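PDB 3E05: precorrin-6Y C5,15-methyltransferase (Decarboxylating) from Geobacter metallireducens, which probably uses S-adenosylmethionine to methylate precorrin-6Y on the way to adenosylcobalamin, this chain being the C-terminal domain of a longer two-part enzyme. Local coordinates for residues L22-K25 and Q26-A30; V31-K35 and L36-D40. All coordinates share one frame; numbering follows the deposited sequence. Where two conformers were deposited one is given.

Interaction 1: residues L22-K25 and Q26-A30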
# COMPACT_ATOMS: atom_id res chain seq x y z
N LEU D 22 20.47 -0.70 3.36
CA LEU D 22 20.97 -2.08 3.46
C LEU D 22 20.10 -3.01 4.31
O LEU D 22 19.77 -4.11 3.88
CB LEU D 22 22.44 -2.12 3.94
CG LEU D 22 23.06 -3.51 4.16
CD1 LEU D 22 23.20 -4.27 2.86
CD2 LEU D 22 24.40 -3.44 4.90
N ILE D 23 19.73 -2.58 5.52
CA ILE D 23 19.03 -3.45 6.47
C ILE D 23 17.68 -3.97 5.93
O ILE D 23 16.98 -3.28 5.16
CB ILE D 23 18.87 -2.76 7.86
CG1 ILE D 23 18.79 -3.79 8.98
CG2 ILE D 23 17.65 -1.79 7.91
CD1 ILE D 23 18.61 -3.19 10.34
N THR D 24 17.36 -5.21 6.29
CA THR D 24 16.00 -5.74 6.14
C THR D 24 15.26 -5.13 7.32
O THR D 24 15.53 -5.49 8.47
CB THR D 24 15.99 -7.29 6.21
OG1 THR D 24 16.84 -7.80 5.19
CG2 THR D 24 14.60 -7.85 6.02
N LYS D 25 14.37 -4.19 7.04
CA LYS D 25 13.70 -3.42 8.09
C LYS D 25 12.80 -4.33 8.90
O LYS D 25 12.37 -5.36 8.41
CB LYS D 25 12.90 -2.27 7.47
CG LYS D 25 13.77 -1.31 6.63
CD LYS D 25 13.08 0.02 6.41
CE LYS D 25 13.73 0.76 5.26
NZ LYS D 25 15.08 1.24 5.66
N GLN D 26 12.52 -3.93 10.14
CA GLN D 26 11.95 -4.79 11.17
C GLN D 26 10.66 -5.55 10.82
O GLN D 26 10.58 -6.76 11.04
CB GLN D 26 11.76 -3.96 12.44
CG GLN D 26 11.18 -4.70 13.62
CD GLN D 26 10.36 -3.77 14.47
OE1 GLN D 26 9.14 -3.86 14.49
NE2 GLN D 26 11.03 -2.85 15.16
N GLU D 27 9.66 -4.84 10.28
CA GLU D 27 8.38 -5.42 9.89
C GLU D 27 8.52 -6.50 8.82
O GLU D 27 8.02 -7.64 9.00
CB GLU D 27 7.42 -4.32 9.45
CG GLU D 27 7.15 -3.25 10.54
CD GLU D 27 8.21 -2.15 10.63
OE1 GLU D 27 9.18 -2.10 9.83
OE2 GLU D 27 8.07 -1.33 11.56
N VAL D 28 9.24 -6.15 7.75
CA VAL D 28 9.53 -7.04 6.63
C VAL D 28 10.39 -8.24 7.09
O VAL D 28 10.19 -9.35 6.66
CB VAL D 28 10.17 -6.25 5.46
CG1 VAL D 28 10.93 -7.16 4.51
CG2 VAL D 28 9.10 -5.47 4.70
N ARG D 29 11.32 -7.98 8.01
CA ARG D 29 12.12 -9.04 8.62
C ARG D 29 11.22 -10.09 9.28
O ARG D 29 11.41 -11.26 9.08
CB ARG D 29 13.08 -8.45 9.64
CG ARG D 29 14.22 -9.36 10.06
CD ARG D 29 15.03 -8.71 11.18
NE ARG D 29 15.46 -7.35 10.85
CZ ARG D 29 15.46 -6.33 11.71
NH1 ARG D 29 15.06 -6.50 12.97
NH2 ARG D 29 15.86 -5.13 11.31
N ALA D 30 10.27 -9.65 10.09
CA ALA D 30 9.32 -10.54 10.77
C ALA D 30 8.54 -11.39 9.76
O ALA D 30 8.47 -12.60 9.90
CB ALA D 30 8.36 -9.76 11.65

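Interaction 2: residues V31-K35 and L36-D40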
# COMPACT_ATOMS: atom_id res chain seq x y z
N VAL D 31 7.99 -10.75 8.72
CA VAL D 31 7.27 -11.49 7.66
C VAL D 31 8.20 -12.50 6.96
O VAL D 31 7.80 -13.63 6.69
CB VAL D 31 6.65 -10.52 6.59
CG1 VAL D 31 5.81 -11.31 5.58
CG2 VAL D 31 5.80 -9.44 7.26
N THR D 32 9.43 -12.08 6.70
CA THR D 32 10.45 -12.95 6.05
C THR D 32 10.71 -14.22 6.90
O THR D 32 10.67 -15.35 6.37
CB THR D 32 11.76 -12.17 5.82
OG1 THR D 32 11.51 -11.11 4.90
CG2 THR D 32 12.89 -13.05 5.26
N LEU D 33 10.90 -14.03 8.20
CA LEU D 33 11.11 -15.13 9.15
C LEU D 33 9.91 -16.07 9.23
O LEU D 33 10.08 -17.27 9.24
CB LEU D 33 11.46 -14.57 10.53
CG LEU D 33 12.84 -13.91 10.59
CD1 LEU D 33 12.90 -13.03 11.80
CD2 LEU D 33 13.98 -14.92 10.53
N SER D 34 8.70 -15.49 9.25
CA SER D 34 7.45 -16.22 9.10
C SER D 34 7.43 -17.09 7.84
O SER D 34 7.15 -18.29 7.92
CB SER D 34 6.27 -15.23 9.05
OG SER D 34 5.07 -15.83 9.50
N LYS D 35 7.75 -16.49 6.70
CA LYS D 35 7.75 -17.19 5.42
C LYS D 35 8.82 -18.30 5.37
O LYS D 35 8.66 -19.31 4.68
CB LYS D 35 7.96 -16.20 4.25
CG LYS D 35 6.77 -15.21 4.00
CD LYS D 35 5.43 -15.90 3.74
CE LYS D 35 4.31 -14.86 3.59
NZ LYS D 35 3.03 -15.48 3.29
N LEU D 36 9.90 -18.12 6.13
CA LEU D 36 10.95 -19.14 6.20
C LEU D 36 10.54 -20.43 6.93
O LEU D 36 11.25 -21.43 6.83
CB LEU D 36 12.23 -18.58 6.82
CG LEU D 36 13.12 -17.76 5.86
CD1 LEU D 36 14.03 -16.83 6.62
CD2 LEU D 36 13.93 -18.72 4.97
N ARG D 37 9.41 -20.40 7.64
CA ARG D 37 8.86 -21.58 8.34
C ARG D 37 9.93 -22.27 9.20
O ARG D 37 10.25 -23.44 9.00
CB ARG D 37 8.25 -22.58 7.36
CG ARG D 37 6.96 -22.15 6.71
CD ARG D 37 6.60 -23.07 5.54
NE ARG D 37 6.69 -24.48 5.90
CZ ARG D 37 6.81 -25.47 5.02
NH1 ARG D 37 6.86 -25.22 3.71
NH2 ARG D 37 6.88 -26.73 5.45
N LEU D 38 10.50 -21.51 10.12
CA LEU D 38 11.61 -21.96 10.95
C LEU D 38 11.15 -22.88 12.08
O LEU D 38 10.07 -22.72 12.64
CB LEU D 38 12.37 -20.76 11.53
CG LEU D 38 13.01 -19.77 10.53
CD1 LEU D 38 13.81 -18.71 11.30
CD2 LEU D 38 13.88 -20.46 9.50
N GLN D 39 11.98 -23.86 12.39
CA GLN D 39 11.82 -24.65 13.60
C GLN D 39 13.22 -24.89 14.12
O GLN D 39 14.18 -24.75 13.37
CB GLN D 39 11.06 -25.95 13.34
CG GLN D 39 11.45 -26.70 12.09
CD GLN D 39 10.49 -27.83 11.75
OE1 GLN D 39 9.43 -27.62 11.15
NE2 GLN D 39 10.86 -29.05 12.13
N ASP D 40 13.36 -25.25 15.40
CA ASP D 40 14.69 -25.43 15.99
C ASP D 40 15.47 -26.57 15.31
O ASP D 40 14.88 -27.41 14.64
CB ASP D 40 14.58 -25.62 17.50
CG ASP D 40 15.81 -25.13 18.24
OD1 ASP D 40 16.76 -24.66 17.58
OD2 ASP D 40 15.82 -25.19 19.49
O HOH W 1 9.40 -19.01 11.13

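Interaction 1: residues L22-K25 and Q26-A30
The N-terminal end of helix 26-35 is tied here to the loop that leads into it. R29, on the first turn, reaches back over that loop and ends at the carbonyl of T24. In one of the two conformers of R29, NH2 gives a hydrogen bond to T24 O of 2.9 Å, with an N-H...O angle of 138°. The donor lies in the carbonyl plane, while the oxygen sits 20° out of the guanidinium plane, near its edge. In this conformer R29 NE gives the same oxygen a second, weak bond of 3.0 Å. Two N-H groups of one guanidinium therefore share a single acceptor. The chain of R29 starts with CG anti to the backbone N (chi1 -164°) and bends at chi3, which turns the head back over the helix start. One face of the guanidinium lies over Q26 CA. I23 comes in obliquely and brings CD1 to 3.5 Å from R29 NH2.

K25 is the N-cap residue. Its carbonyl opens the helical bonding, taking a hydrogen bond from R29 N at 2.9 Å. The apolar side of the turn is made by T24, whose CG2 packs on V28 CG1 at 4.0 Å and also lies 4.0 Å from R29 CB. The charge of R29 is answered outside the turn, by salt bridges to D13 and to E57 of helix 53-61. E27 forms salt bridges with K171 of the same chain and with K35 of the second subunit, and Q26 OE1 also bonds to that K35.

Interaction 2: residues V31-K35 and L36-D40
L36 lies at the foot of helix 26-35 and folds its side chain back against the last turn. The tight part of the contact is here. L36 N bonds to T32 O at 2.9 Å. It has a second, weak bond to L33 O at 3.2 Å. L36 CG comes to 3.5 Å from T32 O, and L36 CD1 lies beside T32 CG2, the two side chains pointing the same way. T32 OG1 is turned to V28 O and N141 OD1.

L33 leaves the helix on another face. Its side chain starts away from the loop, but with CG anti to its carbonyl carbon (chi1 -69°) its far methyl CD2 still meets L38 CD1 at 3.9 Å. The two chains cross at a slant. V139 of strand 137-142 packs on T32 and L36, and A58 of helix 53-61 touches L33 and L38.

The looser side is R37. It is partly exposed, and its side chain starts off away from the helix. CG is the nearest part of that side chain, 3.9 Å from K35 O. R37 N bonds to S34 O at 3.1 Å. A water joins L33 O to L38 N, donating to the first and accepting from the second at 2.9 Å. K35 NZ pairs with E163 as well as with the second subunit. Positive phi at R37 (50°) breaks the helical path and sends the chain toward strand 43-47. This is a helix C-terminal turn leading into a central parallel strand of the mixed sheet, in a domain with the strand order 3-2-1-4-5-7-6 of class I methyltransferases.

Interactions 1 and 2 are the two ends of helix 26-35, with centres about 13 Å apart. The segments adjoin in sequence but make no other touch. Interaction 1 is at the helix start, and interaction 2 lets the chain out toward strand 43-47. Helix 53-61 and strands 137-142 and 180-193 border both. Both also touch the second subunit, where the helix start of one chain pairs with the helix end of the other. Interaction 1 touches S51 and S53, next to the loop after strand 43-47 where this family usually binds S-adenosylmethionine, so it probably borders that site. Interaction 2 leads into the strand before it.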